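Local coordinates for penicillin-binding protein 2B (Streptococcus pneumoniae, PDB 2WAD) that forms peptide cross-links between adjacent glycan strands of cell-wall peptidoglycan as a penicillin-binding transpeptidase of the elongation machinery, at residues 339-344 / 650-655. Sequence-based numbering, arbitrary orientation.
Sequences YSEGVY and VFPHNT. With ZN (zinc ion), chain E.
Val343 lies over one face of the Phe651 ring, its CB 4.2 Å from the ring centroid and displaced toward the rim, while CG2 closes to 3.6 Å from Phe651 CD2. CG2 stands anti to the backbone N of Val343, which brings this methyl rather than CG1 to the ring. On the opposite face, Asn654 ND2 sits above the rim of the ring. Its edge meets Ser340 OG, 3.5 Å from Phe651 CE1. That hydroxyl, anti to its own backbone N (chi1 176°), donates a short hydrogen bond of 2.6 Å to Pro652 O, in the plane of the carbonyl; Gly342 N reaches the same OG only weakly. Beyond this packed side, Tyr344 and Val650 form an antiparallel hydrogen-bonded pair, Tyr344 N to Val650 O at 3.0 Å and Val650 N to Tyr344 O at 2.8 Å.

The other side is looser and wetter. The Glu341 carboxylate lies against Pro652 CG and brings OE1 to the edge of the His653 imidazole, 3.2 Å from CD2, with the two planes 47° apart. His653 NE2 binds a zinc ion at 2.0 Å, and two waters also coordinate the metal; one gives Glu341 OE2 a weak hydrogen bond, making the carboxylate a second-shell neighbour of the zinc. Another water bridges Tyr339 N and His653 O.

The contact joins the central strands 342-348 and 645-650 at one end of the antiparallel sheet of the transpeptidase domain, where the chain leaves the latter strand. Helix 314-334 packs on the Val343 and Phe651 side through Leu324 and Phe328, whereas Tyr344 and Val650 face Pro525 at the start of helix 525-536, and strand 355-363 flanks strand 342-348 on its other edge.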
loop_
_atom_site.group_PDB
_atom_site.type_symbol
_atom_site.label_atom_id
_atom_site.label_comp_id
_atom_site.label_asym_id
_atom_site.label_seq_id
_atom_site.Cartn_x
_atom_site.Cartn_y
_atom_site.Cartn_z
ATOM N N TYR A 339 -26.029 -1.301 9.223
ATOM C CA TYR A 339 -25.369 -0.031 8.911
ATOM C C TYR A 339 -23.863 -0.046 9.098
ATOM O O TYR A 339 -23.271 1.016 9.211
ATOM C CB TYR A 339 -25.960 1.088 9.764
ATOM C CG TYR A 339 -27.446 1.199 9.534
ATOM C CD1 TYR A 339 -27.934 1.598 8.300
ATOM C CD2 TYR A 339 -28.352 0.838 10.519
ATOM C CE1 TYR A 339 -29.288 1.677 8.061
ATOM C CE2 TYR A 339 -29.712 0.900 10.288
ATOM C CZ TYR A 339 -30.172 1.329 9.054
ATOM O OH TYR A 339 -31.525 1.407 8.789
ATOM N N SER A 340 -23.268 -1.239 9.139
ATOM C CA SER A 340 -21.821 -1.410 9.245
ATOM C C SER A 340 -21.154 -1.303 7.877
ATOM O O SER A 340 -21.558 -1.989 6.936
ATOM C CB SER A 340 -21.514 -2.760 9.900
ATOM O OG SER A 340 -20.116 -2.989 9.936
ATOM N N GLU A 341 -20.106 -0.491 7.757
ATOM C CA GLU A 341 -19.389 -0.370 6.478
ATOM C C GLU A 341 -18.530 -1.559 6.086
ATOM O O GLU A 341 -17.945 -1.548 5.016
ATOM C CB GLU A 341 -18.412 0.803 6.479
ATOM C CG GLU A 341 -18.887 2.039 7.135
ATOM C CD GLU A 341 -18.550 2.034 8.590
ATOM O OE1 GLU A 341 -19.421 1.635 9.393
ATOM O OE2 GLU A 341 -17.424 2.460 8.902
ATOM N N GLY A 342 -18.389 -2.560 6.943
ATOM C CA GLY A 342 -17.594 -3.719 6.549
ATOM C C GLY A 342 -16.820 -4.249 7.739
ATOM O O GLY A 342 -17.122 -3.868 8.845
ATOM N N VAL A 343 -15.845 -5.125 7.513
ATOM C CA VAL A 343 -15.110 -5.704 8.627
ATOM C C VAL A 343 -13.675 -5.897 8.133
ATOM O O VAL A 343 -13.483 -6.197 6.950
ATOM C CB VAL A 343 -15.764 -7.033 9.100
ATOM C CG1 VAL A 343 -15.771 -8.021 7.963
ATOM C CG2 VAL A 343 -15.010 -7.632 10.332
ATOM N N TYR A 344 -12.692 -5.676 9.009
ATOM C CA TYR A 344 -11.283 -5.658 8.616
ATOM C C TYR A 344 -10.461 -6.379 9.686
ATOM O O TYR A 344 -10.797 -6.304 10.863
ATOM C CB TYR A 344 -10.801 -4.191 8.465
ATOM C CG TYR A 344 -11.528 -3.509 7.327
ATOM C CD1 TYR A 344 -10.995 -3.498 6.037
ATOM C CD2 TYR A 344 -12.779 -2.949 7.526
ATOM C CE1 TYR A 344 -11.679 -2.926 4.977
ATOM C CE2 TYR A 344 -13.487 -2.390 6.462
ATOM C CZ TYR A 344 -12.933 -2.389 5.193
ATOM O OH TYR A 344 -13.634 -1.844 4.143
ATOM N N VAL A 650 -11.581 -5.092 13.298
ATOM C CA VAL A 650 -12.291 -3.822 13.340
ATOM C C VAL A 650 -13.630 -4.064 12.663
ATOM O O VAL A 650 -13.683 -4.406 11.488
ATOM C CB VAL A 650 -11.497 -2.698 12.605
ATOM C CG1 VAL A 650 -12.297 -1.408 12.583
ATOM C CG2 VAL A 650 -10.109 -2.482 13.300
ATOM N N PHE A 651 -14.710 -3.923 13.418
ATOM C CA PHE A 651 -16.044 -4.255 12.922
ATOM C C PHE A 651 -16.950 -3.134 13.387
ATOM O O PHE A 651 -17.546 -3.223 14.457
ATOM C CB PHE A 651 -16.520 -5.572 13.560
ATOM C CG PHE A 651 -17.666 -6.234 12.819
ATOM C CD1 PHE A 651 -18.670 -5.477 12.262
ATOM C CD2 PHE A 651 -17.731 -7.623 12.696
ATOM C CE1 PHE A 651 -19.725 -6.066 11.574
ATOM C CE2 PHE A 651 -18.786 -8.234 12.011
ATOM C CZ PHE A 651 -19.792 -7.447 11.454
ATOM N N PRO A 652 -17.044 -2.060 12.599
ATOM C CA PRO A 652 -17.715 -0.851 13.068
ATOM C C PRO A 652 -19.251 -0.898 12.981
ATOM O O PRO A 652 -19.814 -1.578 12.139
ATOM C CB PRO A 652 -17.167 0.226 12.131
ATOM C CG PRO A 652 -16.705 -0.519 10.907
ATOM C CD PRO A 652 -16.365 -1.888 11.298
ATOM N N HIS A 653 -19.915 -0.174 13.870
ATOM C CA HIS A 653 -21.361 0.007 13.882
ATOM C C HIS A 653 -22.158 -1.287 13.805
ATOM O O HIS A 653 -23.107 -1.404 13.040
ATOM C CB HIS A 653 -21.777 1.030 12.823
ATOM C CG HIS A 653 -21.072 2.342 12.975
ATOM N ND1 HIS A 653 -21.253 3.144 14.082
ATOM C CD2 HIS A 653 -20.166 2.976 12.192
ATOM C CE1 HIS A 653 -20.498 4.226 13.971
ATOM N NE2 HIS A 653 -19.812 4.139 12.846
ATOM N N ASN A 654 -21.745 -2.268 14.598
ATOM C CA ASN A 654 -22.489 -3.501 14.796
ATOM C C ASN A 654 -23.335 -3.286 16.048
ATOM O O ASN A 654 -22.803 -2.993 17.115
ATOM C CB ASN A 654 -21.536 -4.703 14.939
ATOM C CG ASN A 654 -22.270 -6.047 15.016
ATOM O OD1 ASN A 654 -23.265 -6.177 15.733
ATOM N ND2 ASN A 654 -21.795 -7.041 14.259
ATOM N N THR A 655 -24.653 -3.368 15.901
ATOM C CA THR A 655 -25.575 -3.043 16.991
ATOM C C THR A 655 -25.930 -4.263 17.843
ATOM O O THR A 655 -26.709 -4.151 18.787
ATOM C CB THR A 655 -26.903 -2.368 16.490
ATOM O OG1 THR A 655 -27.509 -3.159 15.460
ATOM C CG2 THR A 655 -26.671 -0.965 15.941
HETATM ZN ZN ZN E . -18.092 5.042 12.341
HETATM O O HOH W 1 -25.687 -1.593 11.994
HETATM O O HOH W 2 -18.222 5.244 10.114
HETATM O O HOH W 3 -16.193 4.018 12.779
#